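Local atomic coordinates of WZI (Escherichia coli, PDB entry 2YNK), a protein that acts as an outer membrane beta-barrel lectin that binds carbohydrate and takes part in assembling the group 1 capsule on the cell surface. Residues L65-F69 with L98-S103; G85-P91 with D164-P168; R232-W236 with N247-G251. All blocks are in the same frame, centred on the assembly; numbering follows the deposited sequence.

Overall arrangement
All three contacts lie in a protein built on one 18-stranded antiparallel barrel, but at different depths in it. Interaction 1, near the surface, joins the linker after helix 49-65 to strand 95-104 by backbone and amide hydrogen bonds, at the point where the chain enters its first barrel strand. Interaction 2 is the most central and partly buried; two irregular loops meet there through one aspartate, a threonine and a proline whose CB meets one face of an arginine's guanidinium. Interaction 3, about 35 Å from interaction 1 between centres, is again at the surface, where a loop doubles back over its own strand and aromatic rings do most of the work. Interactions 1 and 3 share the barrel sheet, yet no two contacts touch.

Interaction 1 (L65-F69 with L98-S103); sequences LKADF and LAFNNS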
ATOM      1  N   LEU A  65       8.761 -13.816  -5.088  1.00 50.89           N
ATOM      2  CA  LEU A  65       9.155 -12.468  -4.713  1.00 50.39           C
ATOM      3  C   LEU A  65      10.629 -12.366  -4.332  1.00 51.32           C
ATOM      4  O   LEU A  65      11.329 -11.438  -4.767  1.00 50.95           O
ATOM      5  CB  LEU A  65       8.288 -11.980  -3.544  1.00 48.36           C
ATOM      6  CG  LEU A  65       6.842 -11.657  -3.917  1.00 47.39           C
ATOM      7  CD1 LEU A  65       5.970 -11.432  -2.691  1.00 45.26           C
ATOM      8  CD2 LEU A  65       6.836 -10.436  -4.821  1.00 48.19           C
ATOM      9  N   LYS A  66      11.100 -13.318  -3.531  1.00 50.59           N
ATOM     10  CA  LYS A  66      12.456 -13.253  -2.996  1.00 50.61           C
ATOM     11  C   LYS A  66      13.458 -14.174  -3.702  1.00 52.39           C
ATOM     12  O   LYS A  66      14.534 -14.437  -3.169  1.00 54.24           O
ATOM     13  CB  LYS A  66      12.432 -13.531  -1.496  1.00 50.32           C
ATOM     14  CG  LYS A  66      11.676 -12.481  -0.706  1.00 48.48           C
ATOM     15  CD  LYS A  66      12.022 -12.543   0.764  1.00 48.67           C
ATOM     16  CE  LYS A  66      11.586 -11.292   1.490  1.00 48.55           C
ATOM     17  NZ  LYS A  66      12.583 -10.186   1.355  1.00 50.93           N
ATOM     18  N   ALA A  67      13.120 -14.627  -4.908  1.00 53.75           N
ATOM     19  CA  ALA A  67      14.036 -15.420  -5.735  1.00 56.57           C
ATOM     20  C   ALA A  67      15.407 -14.760  -5.870  1.00 58.32           C
ATOM     21  O   ALA A  67      15.512 -13.537  -5.904  1.00 57.30           O
ATOM     22  CB  ALA A  67      13.435 -15.639  -7.116  1.00 56.82           C
ATOM     23  N   ASP A  68      16.451 -15.579  -5.964  1.00 62.16           N
ATOM     24  CA  ASP A  68      17.833 -15.085  -6.033  1.00 64.26           C
ATOM     25  C   ASP A  68      17.994 -13.927  -7.001  1.00 62.56           C
ATOM     26  O   ASP A  68      18.640 -12.928  -6.688  1.00 61.62           O
ATOM     27  CB  ASP A  68      18.790 -16.214  -6.454  1.00 67.24           C
ATOM     28  CG  ASP A  68      19.035 -17.227  -5.349  1.00 67.72           C
ATOM     29  OD1 ASP A  68      18.751 -16.920  -4.177  1.00 66.70           O
ATOM     30  OD2 ASP A  68      19.523 -18.335  -5.658  1.00 71.74           O
ATOM     31  N   PHE A  69      17.417 -14.083  -8.183  1.00 64.46           N
ATOM     32  CA  PHE A  69      17.481 -13.062  -9.214  1.00 66.67           C
ATOM     33  C   PHE A  69      16.105 -12.960  -9.860  1.00 64.70           C
ATOM     34  O   PHE A  69      15.472 -13.976 -10.138  1.00 63.54           O
ATOM     35  CB  PHE A  69      18.568 -13.409 -10.231  1.00 71.11           C
ATOM     36  CG  PHE A  69      18.644 -12.457 -11.388  1.00 76.43           C
ATOM     37  CD1 PHE A  69      18.818 -11.093 -11.174  1.00 79.25           C
ATOM     38  CD2 PHE A  69      18.552 -12.921 -12.698  1.00 80.62           C
ATOM     39  CE1 PHE A  69      18.890 -10.207 -12.242  1.00 80.16           C
ATOM     40  CE2 PHE A  69      18.627 -12.039 -13.770  1.00 82.24           C
ATOM     41  CZ  PHE A  69      18.795 -10.681 -13.541  1.00 81.44           C
ATOM     42  N   LEU A  98      15.589  -5.213 -12.677  1.00 56.42           N
ATOM     43  CA  LEU A  98      16.472  -6.326 -12.347  1.00 56.96           C
ATOM     44  C   LEU A  98      16.791  -6.263 -10.861  1.00 55.42           C
ATOM     45  O   LEU A  98      17.268  -5.240 -10.383  1.00 52.39           O
ATOM     46  CB  LEU A  98      17.779  -6.253 -13.144  1.00 59.74           C
ATOM     47  CG  LEU A  98      17.718  -6.234 -14.678  1.00 62.85           C
ATOM     48  CD1 LEU A  98      19.123  -6.351 -15.260  1.00 63.78           C
ATOM     49  CD2 LEU A  98      16.824  -7.338 -15.232  1.00 63.85           C
ATOM     50  N   ALA A  99      16.531  -7.353 -10.138  1.00 55.93           N
ATOM     51  CA  ALA A  99      16.777  -7.399  -8.696  1.00 55.87           C
ATOM     52  C   ALA A  99      17.603  -8.616  -8.271  1.00 58.48           C
ATOM     53  O   ALA A  99      17.335  -9.737  -8.695  1.00 58.81           O
ATOM     54  CB  ALA A  99      15.462  -7.375  -7.939  1.00 52.46           C
ATOM     55  N   PHE A 100      18.606  -8.374  -7.429  1.00 60.28           N
ATOM     56  CA  PHE A 100      19.331  -9.432  -6.739  1.00 62.61           C
ATOM     57  C   PHE A 100      18.838  -9.514  -5.299  1.00 59.55           C
ATOM     58  O   PHE A 100      18.827  -8.510  -4.596  1.00 59.76           O
ATOM     59  CB  PHE A 100      20.839  -9.158  -6.742  1.00 67.94           C
ATOM     60  CG  PHE A 100      21.620 -10.062  -5.811  1.00 74.45           C
ATOM     61  CD1 PHE A 100      21.875 -11.392  -6.155  1.00 74.18           C
ATOM     62  CD2 PHE A 100      22.086  -9.591  -4.576  1.00 76.08           C
ATOM     63  CE1 PHE A 100      22.586 -12.222  -5.298  1.00 75.04           C
ATOM     64  CE2 PHE A 100      22.799 -10.425  -3.720  1.00 75.45           C
ATOM     65  CZ  PHE A 100      23.049 -11.739  -4.082  1.00 74.81           C
ATOM     66  N   ASN A 101      18.457 -10.714  -4.868  1.00 57.96           N
ATOM     67  CA  ASN A 101      17.902 -10.949  -3.530  1.00 55.80           C
ATOM     68  C   ASN A 101      18.736 -11.897  -2.707  1.00 54.18           C
ATOM     69  O   ASN A 101      19.214 -12.900  -3.208  1.00 54.41           O
ATOM     70  CB  ASN A 101      16.519 -11.575  -3.630  1.00 56.14           C
ATOM     71  CG  ASN A 101      15.444 -10.567  -3.930  1.00 55.78           C
ATOM     72  OD1 ASN A 101      15.404  -9.499  -3.325  1.00 55.37           O
ATOM     73  ND2 ASN A 101      14.550 -10.909  -4.851  1.00 56.37           N
ATOM     74  N   ASN A 102      18.884 -11.583  -1.430  1.00 53.78           N
ATOM     75  CA  ASN A 102      19.481 -12.502  -0.486  1.00 55.41           C
ATOM     76  C   ASN A 102      19.075 -12.188   0.941  1.00 56.03           C
ATOM     77  O   ASN A 102      19.201 -11.053   1.400  1.00 54.24           O
ATOM     78  CB  ASN A 102      20.995 -12.482  -0.585  1.00 56.71           C
ATOM     79  CG  ASN A 102      21.617 -13.699   0.053  1.00 57.36           C
ATOM     80  OD1 ASN A 102      22.055 -13.664   1.204  1.00 56.45           O
ATOM     81  ND2 ASN A 102      21.612 -14.800  -0.678  1.00 56.95           N
ATOM     82  N   SER A 103      18.599 -13.203   1.650  1.00 58.51           N
ATOM     83  CA  SER A 103      18.131 -13.002   3.008  1.00 57.79           C
ATOM     84  C   SER A 103      18.356 -14.234   3.841  1.00 58.46           C
ATOM     85  O   SER A 103      18.416 -15.340   3.308  1.00 57.37           O
ATOM     86  CB  SER A 103      16.646 -12.676   2.993  1.00 58.01           C
ATOM     87  OG  SER A 103      15.932 -13.715   2.358  1.00 59.15           O
TER
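Asn101 of strand 95-104 reaches across to the linker 65-69 and binds it with both its backbone and its side chain. The CB bond points toward the linker, and CB lies 3.5 Å from Lys66 O, packed against the peptide oxygens of the linker. CG is set beside the backbone N (chi1 -80°), which aims the amide at these carbonyls. At the tip, ND2 donates to Ala67 O at 3.0 Å, with the acceptor close to the plane of the amide and an N-H...O angle of 157°. The other branch, OD1, turns to His110 on the neighbouring strand 107-116, so both ends of the buried amide have a partner and rotation about the CB-CG bond is restrained. Asparagine suits the place because one short side chain supplies a donor to a loop carbonyl and an acceptor to a histidine. Its backbone N bonds almost straight to Asp68 O at 2.9 Å, the donor standing above that carbonyl plane.

One residue on, the linker becomes strand: Phe69 and Phe100 form an antiparallel non-hydrogen-bonded pair, their CA atoms 4.8 Å apart and their side chains on the same face. A bound octane near Phe100 is consistent with this face meeting lipid, where large apolar rings belong. Phe69 CG lies anti to the backbone N (chi1 176°), which brings CE1 to within 4.2 Å of Leu98 CB.

Lys66, the first residue to leave helix 49-65, sends its amine to Leu3 O and to a salt bridge with Asp108. Asp68 OD2 takes the backbone N of Leu456, and Phe69 is joined to Phe454 by backbone hydrogen bonding. The contact thus sits where helix 49-65 hands over to strand 69-76, between strand 95-104 and the chain's last strand, 444-454, which closes the barrel.

Interaction 2 (G85-P91 with D164-P168); sequences GFGQTQP and DAMRP
A type II beta turn, Gly85 to Gln88, presents Gly87 N to Asp164 in a second loop, both loops lying near the centre of the chain. Asp164 sets its CB toward the turn, and OD2 accepts from Gly87 N at 2.7 Å, the donor meeting the oxygen nearly in line with the C-O bond. Glycine suits this third turn position because its phi is positive (70°). Gln88, its CB directed away from Asp164, ties the turn to itself, NE2 donating to Phe86 O at 2.7 Å.

Farther along, Thr89 faces Ala165 with both branches: OG1 stands 3.7 Å from Ala165 CA, and the methyl CG2 lies 3.9 Å from the same atom. The small alanine is consistent with the close approach of the backbones, Thr89 CA to Ala165 CA 5.4 Å. Pro91 and Arg167 then cross at about a right angle. The Arg167 chain bends at chi3 (107°), bringing one face of the guanidinium up to the proline, while NH2 forms a salt bridge with Glu116 of strand 107-116. Proline, its ring locked to the backbone, presents an apolar corner to this flat cation: Pro91 CB rests 3.8 Å from Arg167 NH1, displaced toward the guanidinium's rim.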
ATOM      1  N   GLY A  85      -4.915   0.880  -7.118  1.00 48.16           N
ATOM      2  CA  GLY A  85      -4.880   0.431  -5.741  1.00 46.31           C
ATOM      3  C   GLY A  85      -3.533  -0.009  -5.218  1.00 44.17           C
ATOM      4  O   GLY A  85      -2.484   0.179  -5.830  1.00 44.41           O
ATOM      5  N   PHE A  86      -3.596  -0.590  -4.036  1.00 44.29           N
ATOM      6  CA  PHE A  86      -2.471  -1.222  -3.400  1.00 42.91           C
ATOM      7  C   PHE A  86      -1.657  -2.004  -4.410  1.00 42.91           C
ATOM      8  O   PHE A  86      -2.170  -2.886  -5.101  1.00 41.52           O
ATOM      9  CB  PHE A  86      -2.985  -2.140  -2.296  1.00 42.42           C
ATOM     10  CG  PHE A  86      -1.924  -2.940  -1.637  1.00 40.95           C
ATOM     11  CD1 PHE A  86      -1.574  -4.179  -2.136  1.00 39.74           C
ATOM     12  CD2 PHE A  86      -1.287  -2.462  -0.512  1.00 39.92           C
ATOM     13  CE1 PHE A  86      -0.595  -4.925  -1.531  1.00 39.54           C
ATOM     14  CE2 PHE A  86      -0.311  -3.209   0.106  1.00 40.41           C
ATOM     15  CZ  PHE A  86       0.041  -4.443  -0.412  1.00 40.12           C
ATOM     16  N   GLY A  87      -0.388  -1.628  -4.502  1.00 45.73           N
ATOM     17  CA  GLY A  87       0.582  -2.288  -5.355  1.00 47.10           C
ATOM     18  C   GLY A  87       0.401  -2.092  -6.847  1.00 48.43           C
ATOM     19  O   GLY A  87       1.029  -2.805  -7.633  1.00 54.68           O
ATOM     20  N   GLN A  88      -0.430  -1.143  -7.266  1.00 47.98           N
ATOM     21  CA  GLN A  88      -0.769  -1.040  -8.692  1.00 50.11           C
ATOM     22  C   GLN A  88      -0.436   0.304  -9.406  1.00 51.21           C
ATOM     23  O   GLN A  88      -0.748   0.442 -10.588  1.00 56.51           O
ATOM     24  CB  GLN A  88      -2.242  -1.419  -8.884  1.00 50.31           C
ATOM     25  CG  GLN A  88      -2.514  -2.911  -8.697  1.00 52.70           C
ATOM     26  CD  GLN A  88      -3.930  -3.200  -8.212  1.00 53.00           C
ATOM     27  OE1 GLN A  88      -4.874  -3.212  -9.001  1.00 53.36           O
ATOM     28  NE2 GLN A  88      -4.079  -3.438  -6.905  1.00 49.32           N
ATOM     29  N   THR A  89       0.204   1.262  -8.730  1.00 49.17           N
ATOM     30  CA  THR A  89       0.617   2.522  -9.382  1.00 50.33           C
ATOM     31  C   THR A  89       2.016   2.367  -9.985  1.00 49.06           C
ATOM     32  O   THR A  89       3.009   2.353  -9.262  1.00 49.82           O
ATOM     33  CB  THR A  89       0.632   3.750  -8.411  1.00 52.02           C
ATOM     34  OG1 THR A  89      -0.681   4.009  -7.883  1.00 53.12           O
ATOM     35  CG2 THR A  89       1.115   5.009  -9.137  1.00 51.74           C
ATOM     36  N   GLN A  90       2.094   2.254 -11.307  1.00 49.00           N
ATOM     37  CA  GLN A  90       3.381   2.257 -12.006  1.00 48.39           C
ATOM     38  C   GLN A  90       3.856   3.694 -12.306  1.00 48.02           C
ATOM     39  O   GLN A  90       3.052   4.553 -12.678  1.00 47.49           O
ATOM     40  CB  GLN A  90       3.270   1.458 -13.294  1.00 49.34           C
ATOM     41  CG  GLN A  90       3.171  -0.045 -13.063  1.00 49.44           C
ATOM     42  CD  GLN A  90       4.521  -0.741 -12.916  1.00 50.71           C
ATOM     43  OE1 GLN A  90       5.592  -0.144 -13.107  1.00 50.92           O
ATOM     44  NE2 GLN A  90       4.470  -2.028 -12.587  1.00 52.12           N
ATOM     45  N   PRO A  91       5.163   3.962 -12.131  1.00 47.45           N
ATOM     46  CA  PRO A  91       5.691   5.316 -12.272  1.00 48.86           C
ATOM     47  C   PRO A  91       6.024   5.730 -13.710  1.00 50.38           C
ATOM     48  O   PRO A  91       6.382   6.883 -13.953  1.00 52.51           O
ATOM     49  CB  PRO A  91       6.971   5.248 -11.441  1.00 47.25           C
ATOM     50  CG  PRO A  91       7.460   3.869 -11.685  1.00 45.58           C
ATOM     51  CD  PRO A  91       6.222   3.022 -11.723  1.00 45.91           C
ATOM     52  N   ASP A 164       1.193   4.454  -1.735  1.00 42.75           N
ATOM     53  CA  ASP A 164       1.953   3.670  -2.682  1.00 41.02           C
ATOM     54  C   ASP A 164       2.074   4.343  -4.030  1.00 41.11           C
ATOM     55  O   ASP A 164       2.665   3.764  -4.938  1.00 38.41           O
ATOM     56  CB  ASP A 164       1.091   2.438  -2.930  1.00 43.78           C
ATOM     57  CG  ASP A 164       1.872   1.213  -3.167  1.00 44.35           C
ATOM     58  OD1 ASP A 164       3.027   1.132  -2.706  1.00 45.17           O
ATOM     59  OD2 ASP A 164       1.297   0.311  -3.790  1.00 45.93           O
ATOM     60  N   ALA A 165       1.494   5.545  -4.156  1.00 41.29           N
ATOM     61  CA  ALA A 165       1.129   6.144  -5.433  1.00 42.09           C
ATOM     62  C   ALA A 165       2.103   7.256  -5.792  1.00 44.33           C
ATOM     63  O   ALA A 165       1.708   8.410  -6.008  1.00 45.81           O
ATOM     64  CB  ALA A 165      -0.288   6.692  -5.332  1.00 42.57           C
HETATM   65  N   MSE A 166       3.379   6.897  -5.842  1.00 45.08           N
HETATM   66  CA  MSE A 166       4.478   7.854  -5.701  1.00 47.48           C
HETATM   67  C   MSE A 166       5.733   7.046  -5.587  1.00 48.42           C
HETATM   68  O   MSE A 166       5.688   5.861  -5.267  1.00 47.16           O
HETATM   69  CB  MSE A 166       4.310   8.626  -4.395  1.00 48.41           C
HETATM   70  CG  MSE A 166       3.735   7.642  -3.358  1.00 48.54           C
HETATM   71 SE   MSE A 166       4.752   7.723  -1.709  1.00 50.73          SE
HETATM   72  CE  MSE A 166       6.065   6.321  -2.151  1.00 55.62           C
ATOM     73  N   ARG A 167       6.875   7.672  -5.827  1.00 49.35           N
ATOM     74  CA  ARG A 167       8.128   6.942  -5.810  1.00 48.06           C
ATOM     75  C   ARG A 167       8.562   6.791  -4.370  1.00 48.16           C
ATOM     76  O   ARG A 167       8.514   7.767  -3.613  1.00 49.48           O
ATOM     77  CB  ARG A 167       9.195   7.656  -6.636  1.00 46.82           C
ATOM     78  CG  ARG A 167       8.761   7.854  -8.070  1.00 48.32           C
ATOM     79  CD  ARG A 167       9.845   8.486  -8.923  1.00 50.19           C
ATOM     80  NE  ARG A 167      10.404   7.494  -9.822  1.00 50.37           N
ATOM     81  CZ  ARG A 167      10.126   7.390 -11.112  1.00 52.80           C
ATOM     82  NH1 ARG A 167       9.318   8.243 -11.721  1.00 54.30           N
ATOM     83  NH2 ARG A 167      10.691   6.427 -11.810  1.00 55.71           N
ATOM     84  N   PRO A 168       8.977   5.570  -3.980  1.00 46.56           N
ATOM     85  CA  PRO A 168       9.372   5.335  -2.599  1.00 47.34           C
ATOM     86  C   PRO A 168      10.577   6.196  -2.235  1.00 49.30           C
ATOM     87  O   PRO A 168      11.412   6.488  -3.105  1.00 50.49           O
ATOM     88  CB  PRO A 168       9.713   3.841  -2.573  1.00 46.84           C
ATOM     89  CG  PRO A 168      10.041   3.495  -3.986  1.00 47.06           C
ATOM     90  CD  PRO A 168       9.184   4.382  -4.828  1.00 46.89           C
TER

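Interaction 3 (R232-W236 with N247-G251); sequences RIMQW and NFWDG
Trp236 and Phe248 make the close-packed end of this contact. The Phe248 ring turns its edge to the face of the indole six-membered ring, the centroids 5.1 Å apart and the planes at 66°, an edge-to-face (T-shaped) pair in which Phe248 CD1 stands over the indole. Phe248 CB also packs on Trp236 CZ2 at 3.6 Å. At the indole's rim, NE1 donates to Asn247 OD1 at 2.8 Å, nearly in the ring plane and in the carbonyl plane of the amide. Tryptophan suits the site because it supplies both an apolar face and a polar edge. Next to it, Met234 crosses Phe248 at about a right angle, its selenium 5.3 Å from the ring centroid in an oblique Met-aromatic contact.

The other end is looser. Arg232 reaches out in an extended chain, but its salt bridge to Asp250 is long, NH2 to OD1 3.8 Å, and the place of that oxygen is doubtful; a second carboxylate, Glu298, takes NH1. Asp250 and Trp249 are on the surface. Arg232, Met234 and Trp236 alternate along the strand, so all three direct CB toward the loop, which doubles back antiparallel over this outer membrane beta-barrel strand, with Phe248 at the centre of an inverse gamma turn.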
ATOM      1  N   ARG A 232       0.825   8.567  12.679  1.00 74.57           N
ATOM      2  CA  ARG A 232       1.181   9.968  12.642  1.00 73.14           C
ATOM      3  C   ARG A 232       2.362  10.186  11.685  1.00 66.97           C
ATOM      4  O   ARG A 232       3.277   9.370  11.606  1.00 64.00           O
ATOM      5  CB  ARG A 232       1.512  10.424  14.062  1.00 77.84           C
ATOM      6  CG  ARG A 232       1.719  11.918  14.241  1.00 80.19           C
ATOM      7  CD  ARG A 232       1.823  12.255  15.722  1.00 86.17           C
ATOM      8  NE  ARG A 232       2.674  13.420  15.986  1.00 88.02           N
ATOM      9  CZ  ARG A 232       2.298  14.695  15.864  1.00 90.00           C
ATOM     10  NH1 ARG A 232       1.069  15.018  15.458  1.00 92.59           N
ATOM     11  NH2 ARG A 232       3.163  15.659  16.146  1.00 89.32           N
ATOM     12  N   ILE A 233       2.313  11.288  10.948  1.00 65.28           N
ATOM     13  CA  ILE A 233       3.369  11.684  10.015  1.00 62.63           C
ATOM     14  C   ILE A 233       3.663  13.160  10.208  1.00 62.58           C
ATOM     15  O   ILE A 233       2.733  13.960  10.328  1.00 62.79           O
ATOM     16  CB  ILE A 233       2.915  11.475   8.554  1.00 61.49           C
ATOM     17  CG1 ILE A 233       3.309  10.092   8.051  1.00 61.76           C
ATOM     18  CG2 ILE A 233       3.526  12.515   7.633  1.00 60.91           C
ATOM     19  CD1 ILE A 233       4.794   9.930   7.817  1.00 60.22           C
HETATM   20  N   MSE A 234       4.936  13.536  10.239  1.00 63.04           N
HETATM   21  CA  MSE A 234       5.268  14.959  10.183  1.00 65.08           C
HETATM   22  C   MSE A 234       6.214  15.259   9.048  1.00 60.49           C
HETATM   23  O   MSE A 234       7.194  14.553   8.819  1.00 59.05           O
HETATM   24  CB  MSE A 234       5.780  15.519  11.509  1.00 72.28           C
HETATM   25  CG  MSE A 234       6.938  14.737  12.091  1.00 79.84           C
HETATM   26 SE   MSE A 234       7.745  15.796  13.544  1.00 98.08          SE
HETATM   27  CE  MSE A 234       8.250  14.220  14.632  1.00 91.92           C
ATOM     28  N   GLN A 235       5.896  16.320   8.317  1.00 57.65           N
ATOM     29  CA  GLN A 235       6.747  16.837   7.253  1.00 54.76           C
ATOM     30  C   GLN A 235       7.639  17.897   7.891  1.00 52.15           C
ATOM     31  O   GLN A 235       7.143  18.899   8.392  1.00 53.29           O
ATOM     32  CB  GLN A 235       5.875  17.429   6.151  1.00 54.66           C
ATOM     33  CG  GLN A 235       6.521  17.516   4.784  1.00 54.84           C
ATOM     34  CD  GLN A 235       5.519  17.832   3.686  1.00 56.19           C
ATOM     35  OE1 GLN A 235       5.840  17.755   2.494  1.00 58.16           O
ATOM     36  NE2 GLN A 235       4.297  18.190   4.078  1.00 56.43           N
ATOM     37  N   TRP A 236       8.947  17.673   7.877  1.00 49.35           N
ATOM     38  CA  TRP A 236       9.859  18.389   8.761  1.00 48.15           C
ATOM     39  C   TRP A 236      11.221  18.535   8.125  1.00 47.72           C
ATOM     40  O   TRP A 236      11.581  17.766   7.242  1.00 48.91           O
ATOM     41  CB  TRP A 236       9.925  17.627  10.088  1.00 48.26           C
ATOM     42  CG  TRP A 236      10.894  18.168  11.108  1.00 48.15           C
ATOM     43  CD1 TRP A 236      10.667  19.149  12.066  1.00 48.30           C
ATOM     44  CD2 TRP A 236      12.280  17.753  11.313  1.00 48.72           C
ATOM     45  NE1 TRP A 236      11.791  19.370  12.815  1.00 48.88           N
ATOM     46  CE2 TRP A 236      12.792  18.566  12.410  1.00 49.36           C
ATOM     47  CE3 TRP A 236      13.119  16.826  10.709  1.00 49.66           C
ATOM     48  CZ2 TRP A 236      14.090  18.442  12.866  1.00 52.05           C
ATOM     49  CZ3 TRP A 236      14.430  16.705  11.177  1.00 51.00           C
ATOM     50  CH2 TRP A 236      14.904  17.493  12.230  1.00 52.47           C
ATOM     51  N   ASN A 247      13.887  21.176  18.172  1.00 77.60           N
ATOM     52  CA  ASN A 247      12.752  21.499  17.303  1.00 75.70           C
ATOM     53  C   ASN A 247      12.012  20.235  16.858  1.00 76.48           C
ATOM     54  O   ASN A 247      10.792  20.239  16.699  1.00 77.23           O
ATOM     55  CB  ASN A 247      13.223  22.309  16.092  1.00 71.47           C
ATOM     56  CG  ASN A 247      12.099  22.618  15.123  1.00 69.72           C
ATOM     57  OD1 ASN A 247      11.761  21.795  14.271  1.00 68.39           O
ATOM     58  ND2 ASN A 247      11.528  23.817  15.230  1.00 69.30           N
ATOM     59  N   PHE A 248      12.767  19.160  16.662  1.00 77.91           N
ATOM     60  CA  PHE A 248      12.201  17.844  16.432  1.00 80.88           C
ATOM     61  C   PHE A 248      11.493  17.367  17.702  1.00 86.47           C
ATOM     62  O   PHE A 248      12.079  16.669  18.532  1.00 88.35           O
ATOM     63  CB  PHE A 248      13.317  16.874  16.024  1.00 81.50           C
ATOM     64  CG  PHE A 248      12.839  15.491  15.698  1.00 82.69           C
ATOM     65  CD1 PHE A 248      12.194  15.230  14.496  1.00 82.00           C
ATOM     66  CD2 PHE A 248      13.055  14.443  16.582  1.00 83.87           C
ATOM     67  CE1 PHE A 248      11.760  13.949  14.192  1.00 82.07           C
ATOM     68  CE2 PHE A 248      12.626  13.164  16.281  1.00 83.71           C
ATOM     69  CZ  PHE A 248      11.976  12.917  15.086  1.00 82.85           C
ATOM     70  N   TRP A 249      10.244  17.789  17.874  1.00 90.11           N
ATOM     71  CA  TRP A 249       9.408  17.246  18.938  1.00 95.45           C
ATOM     72  C   TRP A 249       7.958  17.175  18.545  1.00 97.63           C
ATOM     73  O   TRP A 249       7.580  17.553  17.424  1.00 93.24           O
ATOM     74  CB  TRP A 249       9.622  17.968  20.272  1.00 99.25           C
ATOM     75  CG  TRP A 249       9.502  19.480  20.303  1.00103.87           C
ATOM     76  CD1 TRP A 249      10.373  20.369  20.937  1.00106.63           C
ATOM     77  CD2 TRP A 249       8.434  20.343  19.744  1.00106.33           C
ATOM     78  NE1 TRP A 249       9.954  21.666  20.795  1.00108.04           N
ATOM     79  CE2 TRP A 249       8.801  21.723  20.095  1.00108.57           C
ATOM     80  CE3 TRP A 249       7.267  20.125  19.011  1.00106.51           C
ATOM     81  CZ2 TRP A 249       8.022  22.811  19.717  1.00109.88           C
ATOM     82  CZ3 TRP A 249       6.492  21.232  18.638  1.00108.75           C
ATOM     83  CH2 TRP A 249       6.862  22.540  18.984  1.00109.98           C
ATOM     84  N   ASP A 250       7.145  16.646  19.462  1.00100.49           N
ATOM     85  CA  ASP A 250       5.729  16.389  19.225  1.00 98.13           C
ATOM     86  C   ASP A 250       4.916  16.819  20.451  1.00100.17           C
ATOM     87  O   ASP A 250       4.491  15.988  21.249  1.00100.81           O
ATOM     88  CB  ASP A 250       5.534  14.899  18.925  1.00 96.31           C
ATOM     89  CG  ASP A 250       6.590  14.358  17.975  1.00 91.69           C
ATOM     90  OD1 ASP A 250       6.812  14.983  16.920  1.00 85.86           O
ATOM     91  OD2 ASP A 250       7.218  13.328  18.294  1.00 90.72           O
ATOM     92  N   GLY A 251       4.722  18.128  20.592  1.00100.18           N
ATOM     93  CA  GLY A 251       3.986  18.691  21.724  1.00103.76           C
ATOM     94  C   GLY A 251       3.827  20.197  21.626  1.00102.09           C
ATOM     95  O   GLY A 251       3.038  20.697  20.825  1.00 98.76           O
TER